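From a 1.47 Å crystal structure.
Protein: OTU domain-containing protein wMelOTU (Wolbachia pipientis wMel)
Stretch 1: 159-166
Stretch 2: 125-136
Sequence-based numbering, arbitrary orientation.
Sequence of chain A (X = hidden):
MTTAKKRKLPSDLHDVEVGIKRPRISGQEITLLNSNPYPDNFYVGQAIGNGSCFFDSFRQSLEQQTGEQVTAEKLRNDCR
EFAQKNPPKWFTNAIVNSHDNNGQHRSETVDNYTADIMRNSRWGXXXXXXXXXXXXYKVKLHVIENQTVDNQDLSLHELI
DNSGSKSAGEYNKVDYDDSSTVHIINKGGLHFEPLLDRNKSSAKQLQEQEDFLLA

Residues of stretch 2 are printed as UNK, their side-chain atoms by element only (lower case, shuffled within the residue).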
# COMPACT_ATOMS: atom_id res chain seq x y z
N LEU A 159 3.81 5.54 8.58
CA LEU A 159 2.44 5.08 8.73
C LEU A 159 1.53 6.03 7.98
O LEU A 159 1.63 7.25 8.18
CB LEU A 159 2.04 5.11 10.20
CG LEU A 159 2.50 3.89 10.96
CD1 LEU A 159 2.34 4.19 12.48
CD2 LEU A 159 1.63 2.69 10.58
N ILE A 160 0.72 5.48 7.10
CA ILE A 160 -0.21 6.23 6.26
C ILE A 160 -1.61 5.80 6.65
O ILE A 160 -1.85 4.62 6.91
CB ILE A 160 0.06 5.95 4.77
CG1 ILE A 160 1.43 6.59 4.43
CG2 ILE A 160 -0.98 6.60 3.85
CD1 ILE A 160 2.11 5.96 3.30
N ASP A 161 -2.52 6.76 6.75
CA ASP A 161 -3.93 6.36 6.88
C ASP A 161 -4.77 7.28 6.04
O ASP A 161 -4.26 7.96 5.12
CB ASP A 161 -4.34 6.29 8.35
CG ASP A 161 -4.34 7.64 9.04
OD1 ASP A 161 -4.58 7.64 10.28
OD2 ASP A 161 -4.11 8.70 8.40
N ASN A 162 -6.07 7.27 6.28
CA ASN A 162 -6.95 8.02 5.39
C ASN A 162 -6.63 9.51 5.42
O ASN A 162 -6.97 10.23 4.46
CB ASN A 162 -8.42 7.74 5.74
CG ASN A 162 -8.79 8.18 7.13
OD1 ASN A 162 -8.10 7.90 8.11
ND2 ASN A 162 -9.92 8.86 7.23
N SER A 163 -5.95 9.96 6.48
CA SER A 163 -5.60 11.38 6.62
C SER A 163 -4.17 11.74 6.23
O SER A 163 -3.76 12.90 6.41
CB SER A 163 -5.90 11.84 8.05
OG SER A 163 -5.04 11.18 8.96
N GLY A 164 -3.39 10.80 5.71
CA GLY A 164 -2.06 11.11 5.20
C GLY A 164 -0.94 10.36 5.88
O GLY A 164 -1.19 9.38 6.57
N SER A 165 0.29 10.84 5.71
CA SER A 165 1.52 10.07 5.91
C SER A 165 2.32 10.73 7.01
O SER A 165 2.53 11.93 6.97
CB SER A 165 2.43 10.17 4.67
OG SER A 165 1.75 9.92 3.43
N LYS A 166 2.80 9.94 7.98
CA LYS A 166 3.60 10.45 9.09
C LYS A 166 4.68 9.43 9.45
O LYS A 166 4.50 8.22 9.27
CB LYS A 166 2.71 10.69 10.35
CG LYS A 166 1.65 9.57 10.45
CD LYS A 166 0.83 9.43 11.71
CE LYS A 166 -0.05 8.17 11.58
NZ LYS A 166 -0.67 8.13 10.20
N UNK A 125 1.98 4.62 -5.50
CA UNK A 125 2.69 5.49 -4.55
C UNK A 125 1.93 5.42 -3.23
O UNK A 125 0.73 5.78 -3.18
c UNK A 125 3.29 7.96 -4.28
o UNK A 125 3.69 7.67 -3.14
c UNK A 125 2.67 6.90 -5.16
o UNK A 125 3.40 9.09 -4.79
N UNK A 126 2.58 5.01 -2.14
CA UNK A 126 1.89 4.97 -0.82
C UNK A 126 1.26 6.29 -0.44
O UNK A 126 0.19 6.27 0.20
c UNK A 126 3.95 4.45 -2.08
c UNK A 126 3.01 4.63 0.17
c UNK A 126 3.99 3.84 -0.66
N UNK A 127 1.87 7.42 -0.80
CA UNK A 127 1.34 8.69 -0.34
C UNK A 127 0.05 9.06 -1.06
O UNK A 127 -0.67 9.94 -0.58
o UNK A 127 3.55 9.26 1.38
c UNK A 127 2.32 9.81 -0.61
c UNK A 127 3.59 9.72 0.21
o UNK A 127 4.65 10.14 -0.34
N UNK A 128 -0.20 8.47 -2.24
CA UNK A 128 -1.41 8.84 -2.98
C UNK A 128 -2.34 7.63 -3.03
O UNK A 128 -3.41 7.61 -2.37
c UNK A 128 -1.09 9.36 -4.40
c UNK A 128 -2.41 9.76 -5.08
c UNK A 128 -0.13 10.57 -4.32
N UNK A 129 -1.97 6.61 -3.79
CA UNK A 129 -2.81 5.42 -3.84
C UNK A 129 -2.90 4.76 -2.49
O UNK A 129 -3.97 4.23 -2.15
c UNK A 129 -2.45 4.98 -6.34
o UNK A 129 -0.31 5.99 -6.41
c UNK A 129 -1.51 6.09 -6.71
o UNK A 129 -2.01 7.07 -7.29
c UNK A 129 -2.25 4.45 -4.87
N UNK A 130 -1.82 4.76 -1.70
CA UNK A 130 -1.94 4.15 -0.36
C UNK A 130 -2.97 4.85 0.51
O UNK A 130 -3.79 4.21 1.17
N UNK A 131 -3.00 6.18 0.47
CA UNK A 131 -3.98 6.94 1.25
C UNK A 131 -5.41 6.64 0.79
O UNK A 131 -6.33 6.46 1.62
n UNK A 131 -5.76 13.53 3.71
c UNK A 131 -4.63 9.28 1.93
c UNK A 131 -4.07 10.74 2.07
c UNK A 131 -4.83 12.85 3.07
c UNK A 131 -3.64 8.43 1.16
n UNK A 131 -5.04 11.56 2.78
n UNK A 131 -3.70 13.42 2.71
N UNK A 132 -5.60 6.54 -0.53
CA UNK A 132 -6.93 6.21 -1.07
C UNK A 132 -7.37 4.83 -0.59
O UNK A 132 -8.52 4.63 -0.18
c UNK A 132 -6.91 6.26 -2.61
c UNK A 132 -6.71 7.69 -3.11
c UNK A 132 -8.23 5.58 -3.16
c UNK A 132 -6.32 7.74 -4.63
N UNK A 133 -6.46 3.84 -0.64
CA UNK A 133 -6.87 2.49 -0.28
C UNK A 133 -7.05 2.35 1.23
O UNK A 133 -7.88 1.53 1.69
c UNK A 133 -5.84 1.49 -0.79
c UNK A 133 -4.51 0.60 -2.72
c UNK A 133 -5.66 1.52 -2.32
c UNK A 133 -7.01 1.12 -2.99
N UNK A 134 -6.30 3.10 2.04
CA UNK A 134 -6.49 3.07 3.48
C UNK A 134 -7.89 3.57 3.80
O UNK A 134 -8.60 3.01 4.67
s UNK A 134 -3.87 3.17 4.30
c UNK A 134 -5.46 4.00 4.14
N UNK A 135 -8.33 4.62 3.11
CA UNK A 135 -9.68 5.15 3.31
C UNK A 135 -10.75 4.13 2.92
O UNK A 135 -11.74 3.93 3.65
c UNK A 135 -11.27 6.84 2.16
c UNK A 135 -9.82 6.45 2.50
c UNK A 135 -11.93 7.54 3.27
o UNK A 135 -13.19 7.56 3.30
o UNK A 135 -11.18 8.08 4.11
N UNK A 136 -10.58 3.45 1.79
CA UNK A 136 -11.61 2.50 1.35
C UNK A 136 -11.67 1.28 2.27
O UNK A 136 -12.77 0.86 2.66
c UNK A 136 -12.43 0.96 -0.46
c UNK A 136 -11.36 2.04 -0.09
n UNK A 136 -14.07 -0.17 -3.68
c UNK A 136 -12.62 0.86 -1.95
c UNK A 136 -13.81 -0.08 -2.23
O HOH W 1 -0.60 10.47 2.19
O HOH W 2 -8.15 9.32 2.12

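Position 125 carries two carbons, the second bearing two oxygens. It does not touch stretch 1. It is Asp 125. It caps the helix that follows: its OD1 accepts from the backbone N of position 127 at 3.0 Å.

Position 126 has three carbons that close a ring onto the backbone N. Its CB lies 3.5 Å from Ile 160 CD1, an apolar contact. The ring identifies Pro 126.

Position 127 again has two carbons, the second carrying two oxygens. One of these oxygens lies 2.8 Å from Ser 165 OG, which donates a hydrogen bond to it. This is Asp 127, and the acceptor is OD1. A water adds a second link, donating to Asp 127 O (2.8 Å) and to Ser 165 OG (2.7 Å).

Position 128 has one carbon carrying two more. Its CB points away from stretch 1. It is Val 128, buried.

Position 129 has three carbons, the third with two oxygens. It does not reach stretch 1. It is Glu 129. Its OE1 accepts from Asp 125 N at 2.8 Å, tying down the start of the helix.

Position 130 has no side-chain atoms, so it is Gly 130. A CB here would point toward stretch 1 but would clash with Pro 126 O, 2.2 Å away.

Position 131 has three carbons, a nitrogen, then a carbon carrying two more nitrogens. The chain is extended, and its first nitrogen lies 2.9 Å from Asn 162 O. This is Arg 131. NE donates that hydrogen bond at the edge of the guanidinium. Ser 163 C and Gly 164 N lie over one face, with Ser 163 C 3.4 Å from Arg 131 CZ.

Position 132 has four carbons, forked at the first, with one arm two carbons long. It is Ile 132, and its CB points away from stretch 1.

Position 133 also has four carbons, but forked at the second. It is Leu 133, buried and out of reach.

Position 134 has one carbon and one sulfur. Its CB points toward stretch 1 and lies 3.9 Å from Asp 161 C. It is Cys 134. Its SG is 3.6 Å from Ile 160 O.

Position 135 has three carbons, the third with two oxygens. One oxygen approaches Asn 162 CB to 3.2 Å. It is Glu 135. Asn 162 ND2 donates a weak hydrogen bond to its OE2 at 3.5 Å.

Position 136 has four carbons in a row ending in nitrogen. It is Lys 136, exposed and clear of stretch 1.

The contact sets one helix face against a strand and its turn. Ile 160 points toward the helix and packs on Pro 126, with its CG2 4.2 Å from Arg 131 CB. Arg 131 reaches the type I turn from Asp 161 to Gly 164 and bonds to its backbone. Polar links through Ser 165 and Asn 162 complete the contact.

Stretch 2 125-136: DPDVEGRILCEK
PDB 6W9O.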